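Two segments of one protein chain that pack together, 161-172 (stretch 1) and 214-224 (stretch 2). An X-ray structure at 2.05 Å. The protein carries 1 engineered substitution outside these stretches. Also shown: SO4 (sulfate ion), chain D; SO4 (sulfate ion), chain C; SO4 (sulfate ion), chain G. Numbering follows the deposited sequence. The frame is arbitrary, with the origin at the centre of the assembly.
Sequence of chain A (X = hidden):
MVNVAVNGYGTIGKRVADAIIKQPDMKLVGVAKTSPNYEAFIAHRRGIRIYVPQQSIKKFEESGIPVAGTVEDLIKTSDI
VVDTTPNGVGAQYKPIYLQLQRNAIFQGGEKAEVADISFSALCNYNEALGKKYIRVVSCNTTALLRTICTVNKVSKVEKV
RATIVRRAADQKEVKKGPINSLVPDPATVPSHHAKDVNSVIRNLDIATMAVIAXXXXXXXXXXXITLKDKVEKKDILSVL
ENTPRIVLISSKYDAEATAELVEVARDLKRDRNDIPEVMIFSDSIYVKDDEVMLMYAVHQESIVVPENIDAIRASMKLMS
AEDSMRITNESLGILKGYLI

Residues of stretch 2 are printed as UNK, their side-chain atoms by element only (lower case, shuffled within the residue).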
# COMPACT_ATOMS: atom_id res chain seq x y z
N ARG A 161 2.57 -27.07 -18.05
CA ARG A 161 3.38 -27.47 -16.90
C ARG A 161 3.74 -26.14 -16.21
O ARG A 161 4.10 -25.19 -16.91
CB ARG A 161 4.65 -28.24 -17.25
CG ARG A 161 4.38 -29.61 -17.92
CD ARG A 161 3.75 -30.56 -16.92
NE ARG A 161 3.53 -31.91 -17.45
CZ ARG A 161 2.37 -32.32 -17.98
NH1 ARG A 161 1.37 -31.43 -18.02
NH2 ARG A 161 2.18 -33.55 -18.44
N ALA A 162 3.47 -26.05 -14.90
CA ALA A 162 3.72 -24.77 -14.25
C ALA A 162 4.29 -25.00 -12.83
O ALA A 162 3.95 -25.95 -12.17
CB ALA A 162 2.41 -23.97 -14.10
N THR A 163 5.11 -24.04 -12.49
CA THR A 163 5.63 -23.92 -11.13
C THR A 163 5.15 -22.59 -10.53
O THR A 163 5.26 -21.54 -11.12
CB THR A 163 7.16 -23.99 -11.22
OG1 THR A 163 7.59 -25.35 -11.27
CG2 THR A 163 7.78 -23.34 -9.98
N ILE A 164 4.54 -22.72 -9.36
CA ILE A 164 3.97 -21.62 -8.61
C ILE A 164 4.75 -21.31 -7.33
O ILE A 164 4.82 -22.11 -6.40
CB ILE A 164 2.50 -21.89 -8.27
CG1 ILE A 164 1.67 -22.08 -9.56
CG2 ILE A 164 1.87 -20.70 -7.53
CD1 ILE A 164 0.34 -22.76 -9.26
N VAL A 165 5.28 -20.10 -7.28
CA VAL A 165 5.96 -19.61 -6.08
C VAL A 165 4.96 -18.78 -5.25
O VAL A 165 4.63 -17.69 -5.68
CB VAL A 165 7.16 -18.74 -6.47
CG1 VAL A 165 7.80 -18.10 -5.21
CG2 VAL A 165 8.13 -19.55 -7.31
N ARG A 166 4.47 -19.33 -4.16
CA ARG A 166 3.42 -18.62 -3.39
C ARG A 166 3.98 -17.70 -2.33
O ARG A 166 4.94 -18.05 -1.60
CB ARG A 166 2.47 -19.64 -2.78
CG ARG A 166 1.98 -20.76 -3.64
CD ARG A 166 0.88 -21.65 -3.12
NE ARG A 166 -0.28 -20.92 -2.59
CZ ARG A 166 -0.45 -20.54 -1.34
NH1 ARG A 166 0.43 -20.88 -0.40
NH2 ARG A 166 -1.53 -19.82 -1.01
N ARG A 167 3.38 -16.51 -2.19
CA ARG A 167 3.72 -15.64 -1.05
C ARG A 167 3.24 -16.35 0.19
O ARG A 167 2.24 -17.10 0.12
CB ARG A 167 3.10 -14.24 -1.27
CG ARG A 167 1.54 -14.29 -1.23
CD ARG A 167 1.11 -13.97 0.18
NE ARG A 167 -0.31 -13.94 0.49
CZ ARG A 167 -1.05 -15.01 0.72
NH1 ARG A 167 -0.52 -16.25 0.64
NH2 ARG A 167 -2.35 -14.89 1.02
N ALA A 168 3.94 -16.28 1.31
CA ALA A 168 3.61 -16.98 2.53
C ALA A 168 2.29 -16.55 3.19
O ALA A 168 1.48 -17.38 3.63
CB ALA A 168 4.74 -16.69 3.59
N ALA A 169 2.11 -15.25 3.34
CA ALA A 169 0.95 -14.71 4.04
C ALA A 169 0.76 -13.25 3.63
O ALA A 169 1.68 -12.64 3.09
CB ALA A 169 1.22 -14.77 5.56
N ASP A 170 -0.47 -12.73 3.71
CA ASP A 170 -0.60 -11.32 3.31
C ASP A 170 0.12 -10.44 4.33
O ASP A 170 0.39 -10.83 5.47
CB ASP A 170 -2.04 -10.90 3.18
CG ASP A 170 -2.68 -11.63 1.99
OD1 ASP A 170 -1.98 -11.69 0.95
OD2 ASP A 170 -3.81 -12.11 2.18
N GLN A 171 0.40 -9.23 3.89
CA GLN A 171 1.12 -8.24 4.63
C GLN A 171 0.51 -7.88 5.98
O GLN A 171 1.28 -7.69 6.95
CB GLN A 171 1.28 -6.96 3.80
CG GLN A 171 2.09 -5.92 4.60
CD GLN A 171 2.50 -4.77 3.70
OE1 GLN A 171 3.46 -4.87 2.94
NE2 GLN A 171 1.69 -3.71 3.76
N LYS A 172 -0.80 -7.93 6.11
CA LYS A 172 -1.41 -7.62 7.43
C LYS A 172 -1.22 -8.76 8.41
O LYS A 172 -1.37 -8.56 9.62
CB LYS A 172 -2.90 -7.28 7.27
CG LYS A 172 -3.82 -8.51 7.26
CD LYS A 172 -5.12 -8.21 6.53
CE LYS A 172 -6.15 -9.28 6.79
NZ LYS A 172 -7.38 -9.09 5.97
N UNK A 214 9.26 -16.69 1.47
CA UNK A 214 9.04 -15.73 2.56
C UNK A 214 8.82 -14.30 2.10
O UNK A 214 9.61 -13.40 2.34
c UNK A 214 10.70 -16.99 1.31
c UNK A 214 10.30 -15.85 3.42
c UNK A 214 11.36 -16.30 2.50
N UNK A 215 7.78 -14.11 1.27
CA UNK A 215 7.43 -12.83 0.69
C UNK A 215 5.97 -12.51 1.00
O UNK A 215 5.25 -13.47 1.23
c UNK A 215 7.69 -12.75 -0.80
o UNK A 215 7.33 -11.42 -1.24
c UNK A 215 6.94 -13.79 -1.64
N UNK A 216 5.51 -11.26 1.08
CA UNK A 216 4.10 -11.04 1.40
C UNK A 216 3.30 -10.43 0.24
O UNK A 216 2.07 -10.45 0.30
c UNK A 216 4.57 -10.56 3.87
c UNK A 216 3.91 -10.04 2.60
o UNK A 216 4.56 -8.82 2.24
N UNK A 217 3.96 -9.95 -0.78
CA UNK A 217 3.29 -9.11 -1.76
C UNK A 217 2.50 -9.83 -2.83
O UNK A 217 1.36 -9.44 -3.09
c UNK A 217 4.34 -8.19 -2.39
c UNK A 217 4.23 -6.67 -0.38
c UNK A 217 5.17 -7.38 -1.36
c UNK A 217 6.05 -6.35 -2.07
N UNK A 218 3.09 -10.78 -3.53
CA UNK A 218 2.49 -11.39 -4.71
C UNK A 218 3.08 -12.79 -4.90
O UNK A 218 4.25 -12.99 -4.52
c UNK A 218 2.20 -9.30 -6.22
s UNK A 218 2.78 -8.43 -7.66
c UNK A 218 2.04 -6.80 -7.35
c UNK A 218 2.96 -10.60 -5.95
N UNK A 219 2.32 -13.61 -5.60
CA UNK A 219 2.78 -14.89 -6.07
C UNK A 219 3.45 -14.68 -7.43
O UNK A 219 3.18 -13.67 -8.08
c UNK A 219 -0.66 -15.91 -5.07
c UNK A 219 1.59 -15.82 -6.34
c UNK A 219 0.08 -16.76 -3.19
c UNK A 219 0.68 -16.07 -5.20
n UNK A 219 1.09 -16.58 -4.00
n UNK A 219 -1.03 -16.36 -3.85
N UNK A 220 4.18 -15.71 -7.89
CA UNK A 220 4.70 -15.75 -9.22
C UNK A 220 4.52 -17.14 -9.83
O UNK A 220 4.62 -18.18 -9.18
c UNK A 220 6.30 -13.79 -9.58
s UNK A 220 7.94 -13.24 -10.01
c UNK A 220 6.16 -15.31 -9.44
c UNK A 220 7.92 -13.62 -11.80
N UNK A 221 4.25 -17.12 -11.16
CA UNK A 221 4.13 -18.37 -11.90
C UNK A 221 5.19 -18.48 -13.00
O UNK A 221 5.55 -17.55 -13.64
n UNK A 221 0.42 -19.31 -11.99
c UNK A 221 2.77 -18.59 -12.60
c UNK A 221 -0.42 -19.18 -10.94
c UNK A 221 1.40 -18.10 -10.45
c UNK A 221 1.60 -18.63 -11.66
n UNK A 221 0.15 -18.44 -10.04
N UNK A 222 5.61 -19.74 -13.22
CA UNK A 222 6.63 -19.94 -14.29
C UNK A 222 6.09 -21.07 -15.15
O UNK A 222 5.78 -22.14 -14.61
c UNK A 222 9.56 -17.11 -12.36
c UNK A 222 9.11 -18.10 -13.23
c UNK A 222 8.50 -19.23 -12.74
c UNK A 222 8.32 -19.36 -11.38
c UNK A 222 9.38 -17.25 -11.00
c UNK A 222 7.99 -20.29 -13.69
c UNK A 222 8.76 -18.37 -10.50
N UNK A 223 5.74 -20.74 -16.39
CA UNK A 223 4.92 -21.71 -17.10
C UNK A 223 5.42 -22.10 -18.48
O UNK A 223 6.20 -21.44 -19.10
c UNK A 223 3.46 -20.07 -18.26
c UNK A 223 3.45 -21.26 -17.30
c UNK A 223 2.75 -20.91 -16.00
c UNK A 223 2.08 -19.91 -18.91
N UNK A 224 5.02 -23.34 -18.79
CA UNK A 224 5.42 -23.94 -20.06
C UNK A 224 4.14 -24.50 -20.70
O UNK A 224 3.55 -25.42 -20.16
c UNK A 224 6.44 -25.03 -19.82
c UNK A 224 6.81 -25.78 -21.09
o UNK A 224 6.01 -26.32 -21.86
n UNK A 224 8.11 -25.82 -21.34
S SO4 D . -3.28 -18.33 1.88
O1 SO4 D . -3.69 -17.13 2.71
O2 SO4 D . -1.84 -18.23 1.54
O3 SO4 D . -4.10 -18.21 0.62
O4 SO4 D . -3.58 -19.57 2.62
S SO4 C . -3.75 -20.68 -4.33
O1 SO4 C . -3.90 -20.57 -2.89
O2 SO4 C . -2.24 -20.95 -4.65
O3 SO4 C . -4.10 -19.52 -5.15
O4 SO4 C . -4.55 -21.85 -4.72
S SO4 G . -8.26 -12.76 6.24
O1 SO4 G . -8.28 -11.42 6.91
O2 SO4 G . -8.52 -12.58 4.77
O3 SO4 G . -9.34 -13.62 6.84
O4 SO4 G . -6.93 -13.42 6.44
O HOH W 1 -0.24 -8.88 0.87

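Position 214 carries three side-chain carbons closing a ring onto its own backbone N. Its CA-to-CB bond points away from stretch 1, and the ring comes no nearer than 5.6 Å. This is Pro214, which fits an exposed loop position.

Position 215 has one carbon bearing an oxygen and a carbon; the latter lies 3.9 Å from Arg167 CB. This is Thr215: its methyl packs on aliphatic carbon, while Thr215 O accepts a hydrogen bond from Ala168 N (3.1 Å).

Position 216 repeats that pattern, its branching carbon lying against Gln171 N. It is Thr216, compact enough to sit beside the backbone there; a water joins its backbone O to Gln171 N and, weakly, to Asp170 OD1.

At 217, four carbons fork at the second, and one tip lies 3.9 Å from Gln171 OE1. This is Leu217, whose CA-to-CB bond points away but whose length brings CD2 back to stretch 1.

Position 218 is an unbranched run of two carbons, a sulfur and a carbon that keeps clear of stretch 1; its backbone O lies 3.7 Å from Arg167 CB. It is Met218, a flexible apolar chain suited to burial.

Position 219 has one carbon, then a five-membered ring of three carbons and two nitrogens, one of them 2.9 Å from Arg167 N. This is His219: ND1 accepts a hydrogen bond from Arg167 N, so it must be unprotonated, and CE1 lies over one face of the Arg166 guanidinium.

Position 220 again has two carbons, sulfur and carbon in line, its base on the face of Thr163 and Val165. It is Met220, whose flexible apolar chain can lead away at its end.

Position 221 has one carbon, then a five-membered ring of three carbons and two nitrogens, with Ile164 CG1 over its face. This is His221: the flat ring accepts a CH-pi contact, while both nitrogens are hydrogen-bonded elsewhere in the structure.

Position 222 has one carbon, then a ring of six carbons, an edge carbon 3.5 Å from Val165 CG2. It is Phe222, offering CE2 for this apolar contact.

Position 223 has four carbons forked at the first, one arm two carbons long; the short arm lies 3.6 Å from Ala162 CB. This is Ile223, beta-branched and suited to a strand.

Position 224 has two carbons, the second carrying oxygen and nitrogen, its first facing Arg161 CB. It is Asn224, a small amide whose ND2 is satisfied elsewhere.

Arg161, Thr163 and Val165 thus exchange paired backbone hydrogen bonds with Asn224, Phe222 and Met220 in an antiparallel ladder. Ala162 and Ile164 join Ile223 and His221 on the other face; beyond, His219 and Thr215 hold the chain.

Stretch 2 214-224: PTTLMHMHFIN
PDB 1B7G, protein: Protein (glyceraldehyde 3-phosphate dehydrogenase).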